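Local coordinates for DNA repair protein XRCC1 (Homo sapiens, PDB 3LQC) that serves as a scaffold in DNA single-strand break repair, assembling repair complexes, and binds poly-ADP-ribose on automodified PARP1 to limit its activity, at residues R31-A36 with K41-V46. Sequence-based numbering, arbitrary orientation.
Sequences RKWRAA and KTISVV. With CO3 (carbonate ion), chain D.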
ATOM      1  N   ARG A  31       5.543  -7.901 -31.400  1.00 27.22           N
ATOM      2  CA  ARG A  31       4.248  -7.259 -31.537  1.00 30.06           C
ATOM      3  C   ARG A  31       3.175  -8.279 -31.895  1.00 31.66           C
ATOM      4  O   ARG A  31       2.051  -8.202 -31.409  1.00 36.56           O
ATOM      5  CB  ARG A  31       4.316  -6.122 -32.558  1.00 36.64           C
ATOM      6  CG  ARG A  31       5.177  -4.945 -32.097  1.00 34.46           C
ATOM      7  CD  ARG A  31       5.357  -3.908 -33.203  1.00 45.65           C
ATOM      8  N   LYS A  32       3.527  -9.255 -32.720  1.00 30.53           N
ATOM      9  CA  LYS A  32       2.586 -10.308 -33.079  1.00 31.38           C
ATOM     10  C   LYS A  32       2.343 -11.235 -31.897  1.00 32.03           C
ATOM     11  O   LYS A  32       1.223 -11.677 -31.668  1.00 32.35           O
ATOM     12  CB  LYS A  32       3.104 -11.119 -34.261  1.00 33.97           C
ATOM     13  CG  LYS A  32       3.309 -10.302 -35.524  1.00 50.18           C
ATOM     14  CD  LYS A  32       4.119 -11.084 -36.548  1.00 61.86           C
ATOM     15  CE  LYS A  32       4.388 -10.262 -37.798  1.00 64.88           C
ATOM     16  NZ  LYS A  32       5.417 -10.899 -38.674  1.00 74.03           N
ATOM     17  N   TRP A  33       3.403 -11.544 -31.158  1.00 30.63           N
ATOM     18  CA  TRP A  33       3.268 -12.358 -29.958  1.00 30.07           C
ATOM     19  C   TRP A  33       2.389 -11.648 -28.946  1.00 28.33           C
ATOM     20  O   TRP A  33       1.514 -12.254 -28.335  1.00 24.86           O
ATOM     21  CB  TRP A  33       4.632 -12.636 -29.329  1.00 27.51           C
ATOM     22  CG  TRP A  33       4.537 -13.387 -28.043  1.00 29.15           C
ATOM     23  CD1 TRP A  33       4.471 -14.739 -27.889  1.00 25.68           C
ATOM     24  CD2 TRP A  33       4.490 -12.827 -26.717  1.00 25.22           C
ATOM     25  NE1 TRP A  33       4.393 -15.060 -26.550  1.00 27.79           N
ATOM     26  CE2 TRP A  33       4.403 -13.907 -25.815  1.00 25.72           C
ATOM     27  CE3 TRP A  33       4.519 -11.523 -26.216  1.00 23.64           C
ATOM     28  CZ2 TRP A  33       4.338 -13.718 -24.427  1.00 21.47           C
ATOM     29  CZ3 TRP A  33       4.456 -11.340 -24.839  1.00 27.52           C
ATOM     30  CH2 TRP A  33       4.365 -12.433 -23.963  1.00 20.13           C
ATOM     31  N   ARG A  34       2.639 -10.355 -28.775  1.00 27.51           N
ATOM     32  CA  ARG A  34       1.890  -9.555 -27.828  1.00 26.52           C
ATOM     33  C   ARG A  34       0.426  -9.495 -28.243  1.00 31.08           C
ATOM     34  O   ARG A  34      -0.476  -9.573 -27.404  1.00 29.70           O
ATOM     35  CB  ARG A  34       2.484  -8.154 -27.748  1.00 26.10           C
ATOM     36  CG  ARG A  34       1.888  -7.310 -26.652  1.00 29.25           C
ATOM     37  CD  ARG A  34       1.983  -8.042 -25.336  1.00 28.84           C
ATOM     38  NE  ARG A  34       1.216  -7.388 -24.282  1.00 31.59           N
ATOM     39  CZ  ARG A  34      -0.003  -7.756 -23.900  1.00 24.97           C
ATOM     40  NH1 ARG A  34      -0.617  -8.779 -24.483  1.00 27.59           N
ATOM     41  NH2 ARG A  34      -0.602  -7.105 -22.922  1.00 25.77           N
ATOM     42  N   ALA A  35       0.194  -9.358 -29.545  1.00 29.66           N
ATOM     43  CA  ALA A  35      -1.161  -9.405 -30.082  1.00 31.49           C
ATOM     44  C   ALA A  35      -1.846 -10.723 -29.710  1.00 31.80           C
ATOM     45  O   ALA A  35      -3.003 -10.729 -29.283  1.00 34.49           O
ATOM     46  CB  ALA A  35      -1.148  -9.216 -31.603  1.00 28.48           C
ATOM     47  N   ALA A  36      -1.129 -11.833 -29.870  1.00 24.56           N
ATOM     48  CA  ALA A  36      -1.675 -13.151 -29.552  1.00 29.60           C
ATOM     49  C   ALA A  36      -2.018 -13.310 -28.067  1.00 36.90           C
ATOM     50  O   ALA A  36      -2.772 -14.208 -27.692  1.00 35.70           O
ATOM     51  CB  ALA A  36      -0.714 -14.246 -29.993  1.00 30.84           C
ATOM     52  N   LYS A  41      -3.788 -10.622 -18.197  1.00 22.28           N
ATOM     53  CA  LYS A  41      -3.561  -9.707 -17.072  1.00 19.41           C
ATOM     54  C   LYS A  41      -2.084  -9.402 -16.824  1.00 22.91           C
ATOM     55  O   LYS A  41      -1.743  -8.374 -16.228  1.00 23.95           O
ATOM     56  CB  LYS A  41      -4.159 -10.285 -15.788  1.00 24.59           C
ATOM     57  CG  LYS A  41      -5.677 -10.251 -15.738  1.00 35.05           C
ATOM     58  CD  LYS A  41      -6.214 -11.166 -14.648  1.00 33.87           C
ATOM     59  CE  LYS A  41      -7.738 -11.181 -14.657  1.00 43.58           C
ATOM     60  NZ  LYS A  41      -8.300 -12.264 -13.796  1.00 47.40           N
ATOM     61  N   THR A  42      -1.205 -10.295 -17.259  1.00 18.28           N
ATOM     62  CA  THR A  42       0.221 -10.065 -17.089  1.00 19.38           C
ATOM     63  C   THR A  42       1.036 -10.728 -18.187  1.00 20.79           C
ATOM     64  O   THR A  42       0.687 -11.805 -18.662  1.00 21.58           O
ATOM     65  CB  THR A  42       0.716 -10.538 -15.702  1.00 20.84           C
ATOM     66  OG1 THR A  42       2.136 -10.679 -15.735  1.00 22.25           O
ATOM     67  CG2 THR A  42       0.115 -11.874 -15.339  1.00 25.85           C
ATOM     68  N   ILE A  43       2.117 -10.073 -18.598  1.00 21.19           N
ATOM     69  CA  ILE A  43       3.053 -10.661 -19.548  1.00 17.32           C
ATOM     70  C   ILE A  43       4.464 -10.326 -19.111  1.00 16.61           C
ATOM     71  O   ILE A  43       4.680  -9.334 -18.425  1.00 18.30           O
ATOM     72  CB  ILE A  43       2.864 -10.104 -20.975  1.00 23.36           C
ATOM     73  CG1 ILE A  43       3.049  -8.588 -20.969  1.00 20.83           C
ATOM     74  CG2 ILE A  43       1.501 -10.487 -21.540  1.00 21.01           C
ATOM     75  CD1 ILE A  43       3.572  -8.049 -22.249  1.00 22.98           C
ATOM     76  N   SER A  44       5.430 -11.145 -19.509  1.00 16.25           N
ATOM     77  CA  SER A  44       6.832 -10.816 -19.293  1.00 13.86           C
ATOM     78  C   SER A  44       7.645 -11.025 -20.558  1.00 16.02           C
ATOM     79  O   SER A  44       7.247 -11.775 -21.448  1.00 17.24           O
ATOM     80  CB  SER A  44       7.410 -11.692 -18.200  1.00 14.10           C
ATOM     81  OG  SER A  44       7.299 -13.048 -18.578  1.00 19.24           O
ATOM     82  N   VAL A  45       8.780 -10.344 -20.641  1.00 13.69           N
ATOM     83  CA  VAL A  45       9.798 -10.696 -21.613  1.00 15.94           C
ATOM     84  C   VAL A  45      11.039 -11.105 -20.839  1.00 17.74           C
ATOM     85  O   VAL A  45      11.308 -10.582 -19.758  1.00 17.32           O
ATOM     86  CB  VAL A  45      10.155  -9.524 -22.559  1.00 20.87           C
ATOM     87  CG1 VAL A  45       8.966  -9.134 -23.420  1.00 18.94           C
ATOM     88  CG2 VAL A  45      10.647  -8.344 -21.770  1.00 22.44           C
ATOM     89  N   VAL A  46      11.784 -12.060 -21.376  1.00 19.92           N
ATOM     90  CA  VAL A  46      13.045 -12.442 -20.775  1.00 15.27           C
ATOM     91  C   VAL A  46      14.175 -12.170 -21.750  1.00 19.68           C
ATOM     92  O   VAL A  46      14.133 -12.601 -22.903  1.00 17.14           O
ATOM     93  CB  VAL A  46      13.064 -13.915 -20.355  1.00 16.75           C
ATOM     94  CG1 VAL A  46      14.496 -14.359 -20.045  1.00 18.56           C
ATOM     95  CG2 VAL A  46      12.168 -14.127 -19.147  1.00 18.11           C
TER
HETATM   96  C   CO3 D 190       7.108 -15.354 -15.624  1.00 20.80           C
HETATM   97  O1  CO3 D 190       7.664 -14.855 -16.688  1.00 24.13           O
HETATM   98  O2  CO3 D 190       7.711 -16.308 -14.975  1.00 21.95           O
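In the N-terminal domain of XRCC1, helix 28-36 packs across a short connection on the next strand in the chain, 42-49 of the five-stranded mixed sheet, with the Trp33 ring and the far end of Arg34 meeting Ile43. The axes of 31-36 and 42-46 run nearly antiparallel (155°) and approach to 10.8 Å, a separation spanned by side chains, with no hydrogen bond between the segments. The arginine chain lies nearly perpendicular to Ile43. It bends at chi2 (54°), which turns the guanidinium so that Ile43 CG2 lies over the centre of one face, 3.9 Å above the plane. Ile43 CD1, at the end of the other branch, lies 3.2 Å from Arg34 NE and 3.5 Å from Arg34 CD. Phe142 fixes this end of the arginine, accepting a hydrogen bond from NE on its backbone O and making a cation-pi contact. The side chains of Trp33 and Ile43 pass alongside each other, pointing opposite ways, and Trp33 CH2 comes obliquely to within 4.1 Å of Ile43 CB. The same CH2 lies 3.9 Å from Ser44 O; the ring also meets that of His8 in strand 7-12, the parallel neighbour of 42-49 in this beta-sandwich fold. Alternation along the strand sends Ser44 to the other face of the sheet, away from the helix. There Ser44 OG, held back over its own backbone by a chi1 of 60°, donates a 2.6 Å hydrogen bond to O1 of a carbonate ion, probably a component of the crystallisation solution, which Arg7 and Lys129 also bind.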